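Aldehyde dehydrogenase (Listeria monocytogenes, PDB 3K9D) probably oxidises aldehyde or oxo groups, with NAD or NADP accepting the electrons. Local coordinates at residues I11-V14 and R15-E19; S20-K23 and A24-L28; G182-Q185 and L186-K190; A202-K205 and A206-S210. One frame throughout, in Å; residues are numbered along the deposited sequence.

Contact 1: residues I11-V14 and R15-E19; sequences IQEV and RNLIE
From Ile11 to Glu19 the chain is unbroken alpha-helix, and four successive i to i+4 bonds cross the contact: Arg15 N to Ile11 O, Asn16 N to Gln12 O, Leu17 N to Glu13 O and Ile18 N to Val14 O. The first is nearly straight at 176°. On one flank Ile11 and Arg15 run side by side and point the same way. CG2 of Ile11 sits 3.5 Å from NE of Arg15 and meets the guanidinium obliquely. The arginine chain is extended from CG to NE, which lays NE alongside the isoleucine methyl, where it bonds Gln185 OE1 on helix 180-188. Next round the helix, the amides of Gln12 and Asn16 lie almost parallel, their planes 8° apart, with NE2 of Gln12 3.7 Å from OD1 of Asn16. Glu13 reaches out extended, and its OE2 passes 3.7 Å from CD1 of Leu17 while taking a hydrogen bond from Thr176 OG1. The inner flank is apolar: CG1 of Val14, anti to the backbone N (chi1 167°), meets CD1 of Ile18 at 3.8 Å, and both side chains also pack on Leu186. Helix 6-28 is thus amphipathic here, with Val14 and Ile18 buried against helix 180-188, while the Glu13 carboxylate and NE of Arg15 find partners outside their own helix.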
loop_
_atom_site.group_PDB
_atom_site.type_symbol
_atom_site.label_atom_id
_atom_site.label_comp_id
_atom_site.label_asym_id
_atom_site.label_seq_id
_atom_site.Cartn_x
_atom_site.Cartn_y
_atom_site.Cartn_z
ATOM N N ILE A 11 -11.869 24.949 -0.051
ATOM C CA ILE A 11 -12.012 23.993 1.054
ATOM C C ILE A 11 -13.469 23.512 1.199
ATOM O O ILE A 11 -13.737 22.294 1.245
ATOM C CB ILE A 11 -11.539 24.594 2.407
ATOM C CG1 ILE A 11 -10.035 24.845 2.383
ATOM C CG2 ILE A 11 -11.867 23.649 3.567
ATOM C CD1 ILE A 11 -9.550 25.893 3.382
ATOM N N GLN A 12 -14.393 24.469 1.258
ATOM C CA GLN A 12 -15.823 24.160 1.325
ATOM C C GLN A 12 -16.250 23.225 0.196
ATOM O O GLN A 12 -16.938 22.233 0.440
ATOM C CB GLN A 12 -16.668 25.435 1.280
ATOM C CG GLN A 12 -18.170 25.191 1.538
ATOM C CD GLN A 12 -18.465 24.841 2.989
ATOM O OE1 GLN A 12 -18.605 25.730 3.826
ATOM N NE2 GLN A 12 -18.565 23.550 3.290
ATOM N N GLU A 13 -15.789 23.516 -1.022
ATOM C CA GLU A 13 -16.173 22.741 -2.198
ATOM C C GLU A 13 -15.751 21.293 -2.070
ATOM O O GLU A 13 -16.530 20.388 -2.320
ATOM C CB GLU A 13 -15.565 23.340 -3.456
ATOM C CG GLU A 13 -16.308 22.936 -4.713
ATOM C CD GLU A 13 -15.458 23.036 -5.959
ATOM O OE1 GLU A 13 -14.356 23.635 -5.908
ATOM O OE2 GLU A 13 -15.904 22.506 -6.994
ATOM N N VAL A 14 -14.502 21.098 -1.664
ATOM C CA VAL A 14 -13.898 19.786 -1.486
ATOM C C VAL A 14 -14.639 18.906 -0.452
ATOM O O VAL A 14 -14.914 17.735 -0.712
ATOM C CB VAL A 14 -12.403 19.967 -1.156
ATOM C CG1 VAL A 14 -11.800 18.700 -0.653
ATOM C CG2 VAL A 14 -11.668 20.455 -2.399
ATOM N N ARG A 15 -14.971 19.481 0.699
ATOM C CA ARG A 15 -15.842 18.822 1.685
ATOM C C ARG A 15 -17.235 18.446 1.127
ATOM O O ARG A 15 -17.734 17.368 1.419
ATOM C CB ARG A 15 -16.001 19.701 2.924
ATOM C CG ARG A 15 -14.698 20.029 3.644
ATOM C CD ARG A 15 -14.989 20.812 4.905
ATOM N NE ARG A 15 -13.804 21.423 5.498
ATOM C CZ ARG A 15 -13.836 22.319 6.489
ATOM N NH1 ARG A 15 -14.991 22.732 6.981
ATOM N NH2 ARG A 15 -12.706 22.816 6.983
ATOM N N ASN A 16 -17.834 19.315 0.313
ATOM C CA ASN A 16 -19.113 19.004 -0.353
ATOM C C ASN A 16 -18.957 17.858 -1.354
ATOM O O ASN A 16 -19.731 16.907 -1.344
ATOM C CB ASN A 16 -19.701 20.237 -1.053
ATOM C CG ASN A 16 -20.054 21.356 -0.089
ATOM O OD1 ASN A 16 -20.339 21.121 1.083
ATOM N ND2 ASN A 16 -20.041 22.584 -0.587
ATOM N N LEU A 17 -17.932 17.961 -2.193
ATOM C CA LEU A 17 -17.584 16.938 -3.179
ATOM C C LEU A 17 -17.280 15.561 -2.582
ATOM O O LEU A 17 -17.723 14.547 -3.106
ATOM C CB LEU A 17 -16.394 17.422 -4.037
ATOM C CG LEU A 17 -16.661 18.606 -4.980
ATOM C CD1 LEU A 17 -15.369 19.079 -5.625
ATOM C CD2 LEU A 17 -17.681 18.255 -6.031
ATOM N N ILE A 18 -16.522 15.531 -1.488
ATOM C CA ILE A 18 -16.248 14.285 -0.765
ATOM C C ILE A 18 -17.537 13.670 -0.166
ATOM O O ILE A 18 -17.777 12.468 -0.303
ATOM C CB ILE A 18 -15.148 14.502 0.309
ATOM C CG1 ILE A 18 -13.781 14.626 -0.361
ATOM C CG2 ILE A 18 -15.127 13.367 1.341
ATOM C CD1 ILE A 18 -12.748 15.213 0.535
ATOM N N GLU A 19 -18.364 14.523 0.434
ATOM C CA GLU A 19 -19.667 14.145 1.008
ATOM C C GLU A 19 -20.621 13.477 -0.003
ATOM O O GLU A 19 -21.269 12.474 0.321
ATOM C CB GLU A 19 -20.337 15.387 1.606
ATOM C CG GLU A 19 -21.541 15.132 2.497
ATOM C CD GLU A 19 -22.311 16.408 2.811
ATOM O OE1 GLU A 19 -22.684 17.133 1.863
ATOM O OE2 GLU A 19 -22.552 16.686 4.006
#

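Contact 2: residues S20-K23 and A24-L28; sequences SANK and AQKEL
Asn22 and Lys26 lie side by side on the outer flank of the helix and point the same way, so that CE of the lysine comes 3.9 Å from OD1 of the asparagine. This is a loose contact of methylene with amide oxygen, and the aliphatic part of Lys26 also runs past the main-chain O of Asn22, with CG at 3.8 Å. The asparagine CG stands anti to its own N (chi1 -164°), which turns OD1 toward the following turn, where a water bridges it to Gln25. That water lies 2.8 Å from OD1 of Asn22 and 2.7 Å from OE1 of Gln25. A bend at chi2 (-83°) sets OE1 of Gln25 toward the water while the other branch of that amide, NE2, reaches Gly136 O in a hydrogen bond. On the inner side Ala21 and Ala24 pack on strand 138-143 at Val140 and Ser138, joined by Gln25, and CB of Ala24 rests 3.3 Å from Ser20 O. Behind them the backbone bonds Ala24 N to Ser20 O and Gln25 N to Ala21 O are both 3.0 Å, whereas Lys26 N to Asn22 O and Glu27 N to Lys23 O are weak. Ala21 O also accepts from Ser138 OG. Helix 6-28 is therefore held on the mixed sheet by bonds to Ser138 at the start of strand 138-143 and to Gly136 just before it, while a water joins two of its amide side chains.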
loop_
_atom_site.group_PDB
_atom_site.type_symbol
_atom_site.label_atom_id
_atom_site.label_comp_id
_atom_site.label_asym_id
_atom_site.label_seq_id
_atom_site.Cartn_x
_atom_site.Cartn_y
_atom_site.Cartn_z
ATOM N N SER A 20 -20.705 14.051 -1.205
ATOM C CA SER A 20 -21.515 13.498 -2.294
ATOM C C SER A 20 -20.917 12.191 -2.794
ATOM O O SER A 20 -21.637 11.230 -3.040
ATOM C CB SER A 20 -21.609 14.487 -3.462
ATOM O OG SER A 20 -22.427 15.591 -3.141
ATOM N N ALA A 21 -19.593 12.168 -2.940
ATOM C CA ALA A 21 -18.890 10.971 -3.377
ATOM C C ALA A 21 -19.027 9.831 -2.371
ATOM O O ALA A 21 -19.099 8.671 -2.765
ATOM C CB ALA A 21 -17.432 11.278 -3.652
ATOM N N ASN A 22 -19.072 10.181 -1.082
ATOM C CA ASN A 22 -19.255 9.229 0.014
ATOM C C ASN A 22 -20.590 8.500 -0.129
ATOM O O ASN A 22 -20.628 7.264 -0.198
ATOM C CB ASN A 22 -19.171 9.974 1.353
ATOM C CG ASN A 22 -18.958 9.057 2.527
ATOM O OD1 ASN A 22 -18.257 8.048 2.433
ATOM N ND2 ASN A 22 -19.552 9.409 3.655
ATOM N N LYS A 23 -21.665 9.284 -0.229
ATOM C CA LYS A 23 -23.023 8.762 -0.436
ATOM C C LYS A 23 -23.149 7.929 -1.711
ATOM O O LYS A 23 -23.722 6.839 -1.696
ATOM C CB LYS A 23 -24.042 9.908 -0.488
ATOM C CG LYS A 23 -24.298 10.613 0.840
ATOM C CD LYS A 23 -25.293 11.741 0.644
ATOM C CE LYS A 23 -24.971 12.944 1.512
ATOM N NZ LYS A 23 -25.607 14.180 0.961
ATOM N N ALA A 24 -22.581 8.441 -2.802
ATOM C CA ALA A 24 -22.687 7.804 -4.107
ATOM C C ALA A 24 -22.009 6.441 -4.142
ATOM O O ALA A 24 -22.487 5.533 -4.815
ATOM C CB ALA A 24 -22.112 8.720 -5.195
ATOM N N GLN A 25 -20.890 6.317 -3.427
ATOM C CA GLN A 25 -20.117 5.070 -3.367
ATOM C C GLN A 25 -20.911 3.982 -2.640
ATOM O O GLN A 25 -20.883 2.818 -3.041
ATOM C CB GLN A 25 -18.755 5.312 -2.707
ATOM C CG GLN A 25 -17.783 4.149 -2.786
ATOM C CD GLN A 25 -18.028 3.130 -1.691
ATOM O OE1 GLN A 25 -18.387 3.488 -0.567
ATOM N NE2 GLN A 25 -17.882 1.853 -2.027
ATOM N N LYS A 26 -21.633 4.369 -1.590
ATOM C CA LYS A 26 -22.510 3.428 -0.867
ATOM C C LYS A 26 -23.595 2.873 -1.774
ATOM O O LYS A 26 -23.960 1.705 -1.677
ATOM C CB LYS A 26 -23.062 4.061 0.415
ATOM C CG LYS A 26 -21.953 4.151 1.478
ATOM C CD LYS A 26 -22.334 4.925 2.733
ATOM C CE LYS A 26 -21.093 5.502 3.446
ATOM N NZ LYS A 26 -20.047 4.520 3.853
ATOM N N GLU A 27 -24.043 3.700 -2.711
ATOM C CA GLU A 27 -24.918 3.252 -3.776
ATOM C C GLU A 27 -24.202 2.343 -4.802
ATOM O O GLU A 27 -24.746 1.317 -5.192
ATOM C CB GLU A 27 -25.554 4.468 -4.434
ATOM C CG GLU A 27 -26.884 4.222 -5.038
ATOM C CD GLU A 27 -27.588 5.513 -5.381
ATOM O OE1 GLU A 27 -28.038 5.661 -6.541
ATOM O OE2 GLU A 27 -27.676 6.383 -4.485
ATOM N N LEU A 28 -22.980 2.700 -5.212
ATOM C CA LEU A 28 -22.174 1.823 -6.069
ATOM C C LEU A 28 -21.863 0.484 -5.398
ATOM O O LEU A 28 -21.796 -0.544 -6.068
ATOM C CB LEU A 28 -20.846 2.485 -6.436
ATOM C CG LEU A 28 -20.770 3.583 -7.484
ATOM C CD1 LEU A 28 -19.356 4.152 -7.462
ATOM C CD2 LEU A 28 -21.132 3.055 -8.876
HETATM O O HOH W 1 -18.458 5.677 0.931
#

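Contact 3: residues G182-Q185 and L186-K190; sequences GTDQ and LMKHK
Lys188 N gives a 2.9 Å hydrogen bond to Asp184 O, and the side chains of the same two residues cross. CE of Lys188 lies 3.3 Å from OD1 of Asp184, and CD lies 3.4 Å from OD2, so the carboxylate leans on the lysine's methylenes. NZ swings off at chi4 (-78°) and ends 4.6 Å from OD1; any attraction at this distance is probably weak, and no salt bridge forms. One residue along, the Gln185 amide approaches the His189 ring at its edge, NE2 being 3.3 Å from CD2, with the amide and ring planes 64° apart. The bend of the Gln185 chain at chi2 (61°) brings NE2 to that edge, while OE1 is taken by Arg15 of helix 6-28. This turn closes helix 180-188, which leads into strand 192-197 of the mixed sheet: His189 is the first residue to leave helical backbone angles, yet its N still bonds to Gln185 O at 3.0 Å. The ring is held in turn by ND1, hydrogen-bonded to Asp191 N just beyond. On the buried side CG of Met187 passes 3.4 Å from Thr183 O, while OG1 of Thr183 bonds to Ser142 OG and Met187 packs on Ala206 of helix 201-207.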
loop_
_atom_site.group_PDB
_atom_site.type_symbol
_atom_site.label_atom_id
_atom_site.label_comp_id
_atom_site.label_asym_id
_atom_site.label_seq_id
_atom_site.Cartn_x
_atom_site.Cartn_y
_atom_site.Cartn_z
ATOM N N GLY A 182 -7.284 23.634 -0.939
ATOM C CA GLY A 182 -8.358 22.721 -1.317
ATOM C C GLY A 182 -7.870 21.306 -1.541
ATOM O O GLY A 182 -8.528 20.350 -1.142
ATOM N N THR A 183 -6.718 21.178 -2.188
ATOM C CA THR A 183 -6.098 19.878 -2.457
ATOM C C THR A 183 -5.544 19.247 -1.168
ATOM O O THR A 183 -5.542 18.023 -1.025
ATOM C CB THR A 183 -4.977 19.995 -3.512
ATOM O OG1 THR A 183 -5.534 20.459 -4.751
ATOM C CG2 THR A 183 -4.309 18.644 -3.739
ATOM N N ASP A 184 -5.074 20.083 -0.247
ATOM C CA ASP A 184 -4.696 19.614 1.101
ATOM C C ASP A 184 -5.890 19.011 1.847
ATOM O O ASP A 184 -5.755 17.989 2.523
ATOM C CB ASP A 184 -4.116 20.748 1.946
ATOM C CG ASP A 184 -3.605 20.260 3.298
ATOM O OD1 ASP A 184 -2.603 19.522 3.312
ATOM O OD2 ASP A 184 -4.208 20.602 4.335
ATOM N N GLN A 185 -7.043 19.661 1.727
ATOM C CA GLN A 185 -8.278 19.198 2.355
ATOM C C GLN A 185 -8.718 17.877 1.728
ATOM O O GLN A 185 -9.111 16.957 2.441
ATOM C CB GLN A 185 -9.391 20.269 2.274
ATOM C CG GLN A 185 -10.780 19.848 2.807
ATOM C CD GLN A 185 -10.796 19.471 4.303
ATOM O OE1 GLN A 185 -11.159 20.275 5.141
ATOM N NE2 GLN A 185 -10.416 18.240 4.622
ATOM N N LEU A 186 -8.601 17.769 0.404
ATOM C CA LEU A 186 -8.932 16.526 -0.305
ATOM C C LEU A 186 -8.095 15.350 0.157
ATOM O O LEU A 186 -8.618 14.250 0.359
ATOM C CB LEU A 186 -8.807 16.685 -1.827
ATOM C CG LEU A 186 -9.085 15.435 -2.690
ATOM C CD1 LEU A 186 -10.558 14.948 -2.587
ATOM C CD2 LEU A 186 -8.723 15.664 -4.151
ATOM N N MET A 187 -6.797 15.585 0.327
ATOM C CA MET A 187 -5.888 14.538 0.728
ATOM C C MET A 187 -6.075 14.174 2.211
ATOM O O MET A 187 -6.044 12.998 2.547
ATOM C CB MET A 187 -4.416 14.933 0.464
ATOM C CG MET A 187 -4.000 15.020 -1.017
ATOM S SD MET A 187 -2.232 15.355 -1.252
ATOM C CE MET A 187 -2.039 16.864 -0.312
ATOM N N LYS A 188 -6.242 15.180 3.074
ATOM C CA LYS A 188 -6.308 14.968 4.548
ATOM C C LYS A 188 -7.649 14.471 5.090
ATOM O O LYS A 188 -7.693 13.865 6.166
ATOM C CB LYS A 188 -5.877 16.223 5.324
ATOM C CG LYS A 188 -4.358 16.461 5.348
ATOM C CD LYS A 188 -3.981 17.709 6.144
ATOM C CE LYS A 188 -2.465 17.951 6.166
ATOM N NZ LYS A 188 -1.719 17.082 7.127
ATOM N N HIS A 189 -8.734 14.725 4.358
ATOM C CA HIS A 189 -10.090 14.362 4.796
ATOM C C HIS A 189 -10.253 12.911 5.242
ATOM O O HIS A 189 -9.690 11.998 4.641
ATOM C CB HIS A 189 -11.109 14.658 3.701
ATOM C CG HIS A 189 -12.454 15.044 4.229
ATOM N ND1 HIS A 189 -13.398 14.119 4.618
ATOM C CD2 HIS A 189 -13.005 16.260 4.454
ATOM C CE1 HIS A 189 -14.479 14.746 5.045
ATOM N NE2 HIS A 189 -14.266 16.047 4.959
ATOM N N LYS A 190 -11.031 12.727 6.306
ATOM C CA LYS A 190 -11.325 11.425 6.899
ATOM C C LYS A 190 -12.076 10.476 5.944
ATOM O O LYS A 190 -11.835 9.262 5.930
ATOM C CB LYS A 190 -12.138 11.651 8.182
ATOM C CG LYS A 190 -12.403 10.411 9.012
ATOM C CD LYS A 190 -13.671 10.574 9.845
ATOM C CE LYS A 190 -14.462 9.272 9.898
ATOM N NZ LYS A 190 -13.613 8.106 10.302
#

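Contact 4: residues A202-K205 and A206-S210; sequences AMVK and AAYSS
Ser209 OG donates to Lys205 O at 2.7 Å, from a position tilted 19° out of the carbonyl plane; this side-chain bond takes up a main-chain oxygen in the last turn of the helix. The hydroxyl reaches it because OG lies beside its own N and anti to the carbonyl carbon (chi1 -53°). Next to it, Val204 and Tyr208 lie side by side, pointing the same way, with CG1 of the valine 4.0 Å from CE2 of the ring. Val204 O sits at the ring's edge, 3.4 Å from CD2, and accepts Tyr208 N at 3.2 Å together with a weak bond from Ala207 N. Helix 201-207 is the crossover of a beta-alpha-beta unit between strands 192-197 and 214-216, and it unwinds here through a type I beta turn from Ala207 to Ser210. Ser210 OG bonds to Ala207 O at 2.7 Å across that turn, and also receives Thr212 N. Farther out, the phenol of Tyr208 is fixed by hydrogen bonds of its OH with Ser428 OG and with the N atoms of Ser429 and Gly216. Ala207 packs on Ile195 and Ala197 of strand 192-197 and on Ala214, and the Tyr208 side chain packs on Pro213 of the second subunit.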
loop_
_atom_site.group_PDB
_atom_site.type_symbol
_atom_site.label_atom_id
_atom_site.label_comp_id
_atom_site.label_asym_id
_atom_site.label_seq_id
_atom_site.Cartn_x
_atom_site.Cartn_y
_atom_site.Cartn_z
ATOM N N ALA A 202 7.199 16.978 -4.633
ATOM C CA ALA A 202 6.668 17.635 -3.442
ATOM C C ALA A 202 5.204 17.269 -3.257
ATOM O O ALA A 202 4.698 17.269 -2.134
ATOM C CB ALA A 202 6.830 19.144 -3.530
ATOM N N MET A 203 4.534 16.954 -4.365
ATOM C CA MET A 203 3.128 16.564 -4.345
ATOM C C MET A 203 2.926 15.174 -3.758
ATOM O O MET A 203 1.974 14.936 -3.015
ATOM C CB MET A 203 2.537 16.614 -5.759
ATOM C CG MET A 203 1.029 16.675 -5.802
ATOM S SD MET A 203 0.453 17.907 -4.624
ATOM C CE MET A 203 -1.100 18.306 -5.347
ATOM N N VAL A 204 3.817 14.256 -4.104
ATOM C CA VAL A 204 3.691 12.871 -3.675
ATOM C C VAL A 204 4.189 12.728 -2.233
ATOM O O VAL A 204 3.633 11.965 -1.452
ATOM C CB VAL A 204 4.418 11.921 -4.655
ATOM C CG1 VAL A 204 4.524 10.509 -4.098
ATOM C CG2 VAL A 204 3.705 11.913 -5.999
ATOM N N LYS A 205 5.217 13.494 -1.877
ATOM C CA LYS A 205 5.662 13.552 -0.486
ATOM C C LYS A 205 4.582 14.167 0.398
ATOM O O LYS A 205 4.468 13.795 1.571
ATOM C CB LYS A 205 7.002 14.282 -0.333
ATOM C CG LYS A 205 7.713 13.975 0.999
ATOM C CD LYS A 205 9.128 14.546 1.069
ATOM C CE LYS A 205 10.150 13.637 0.379
ATOM N NZ LYS A 205 11.529 13.822 0.933
ATOM N N ALA A 206 3.763 15.063 -0.179
ATOM C CA ALA A 206 2.604 15.641 0.514
ATOM C C ALA A 206 1.529 14.599 0.788
ATOM O O ALA A 206 0.889 14.632 1.840
ATOM C CB ALA A 206 2.004 16.820 -0.273
ATOM N N ALA A 207 1.340 13.692 -0.170
ATOM C CA ALA A 207 0.332 12.635 -0.091
ATOM C C ALA A 207 0.673 11.620 1.003
ATOM O O ALA A 207 -0.210 11.141 1.722
ATOM C CB ALA A 207 0.192 11.939 -1.436
ATOM N N TYR A 208 1.957 11.303 1.137
ATOM C CA TYR A 208 2.386 10.376 2.181
ATOM C C TYR A 208 2.522 11.023 3.559
ATOM O O TYR A 208 2.796 10.337 4.556
ATOM C CB TYR A 208 3.666 9.638 1.775
ATOM C CG TYR A 208 3.396 8.518 0.804
ATOM C CD1 TYR A 208 2.868 7.298 1.239
ATOM C CD2 TYR A 208 3.650 8.687 -0.560
ATOM C CE1 TYR A 208 2.613 6.260 0.331
ATOM C CE2 TYR A 208 3.395 7.672 -1.473
ATOM C CZ TYR A 208 2.884 6.465 -1.028
ATOM O OH TYR A 208 2.636 5.476 -1.953
ATOM N N SER A 209 2.300 12.337 3.611
ATOM C CA SER A 209 2.287 13.087 4.860
ATOM C C SER A 209 0.874 13.526 5.280
ATOM O O SER A 209 0.712 14.225 6.279
ATOM C CB SER A 209 3.206 14.299 4.737
ATOM O OG SER A 209 4.492 13.887 4.298
ATOM N N SER A 210 -0.130 13.081 4.529
ATOM C CA SER A 210 -1.523 13.529 4.672
ATOM C C SER A 210 -2.329 12.854 5.796
ATOM O O SER A 210 -3.369 13.385 6.234
ATOM C CB SER A 210 -2.260 13.315 3.352
ATOM O OG SER A 210 -2.373 11.931 3.051
#

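Overall arrangement
Contacts 1 and 2 follow one another on helix 6-28, their centres 14 Å apart. Contact 3, on helix 180-188, lies alongside contact 1 at 9 Å between centres, joined to it by packing of Val14 CG2 on Gly182 O at 3.4 Å and of Ile18 CD1 on His189 CB at 3.6 Å. From there the layer continues to contact 4, centred 11 Å from contact 3, where Thr183 CG2 meets Met203 CE at 3.6 Å. Contact 3 therefore stands between the N-terminal helix and helix 201-207, while contacts 2 and 4 are 26 Å apart between centres. All four belong to helices packed around the mixed sheet, and contact 4 reaches the second subunit.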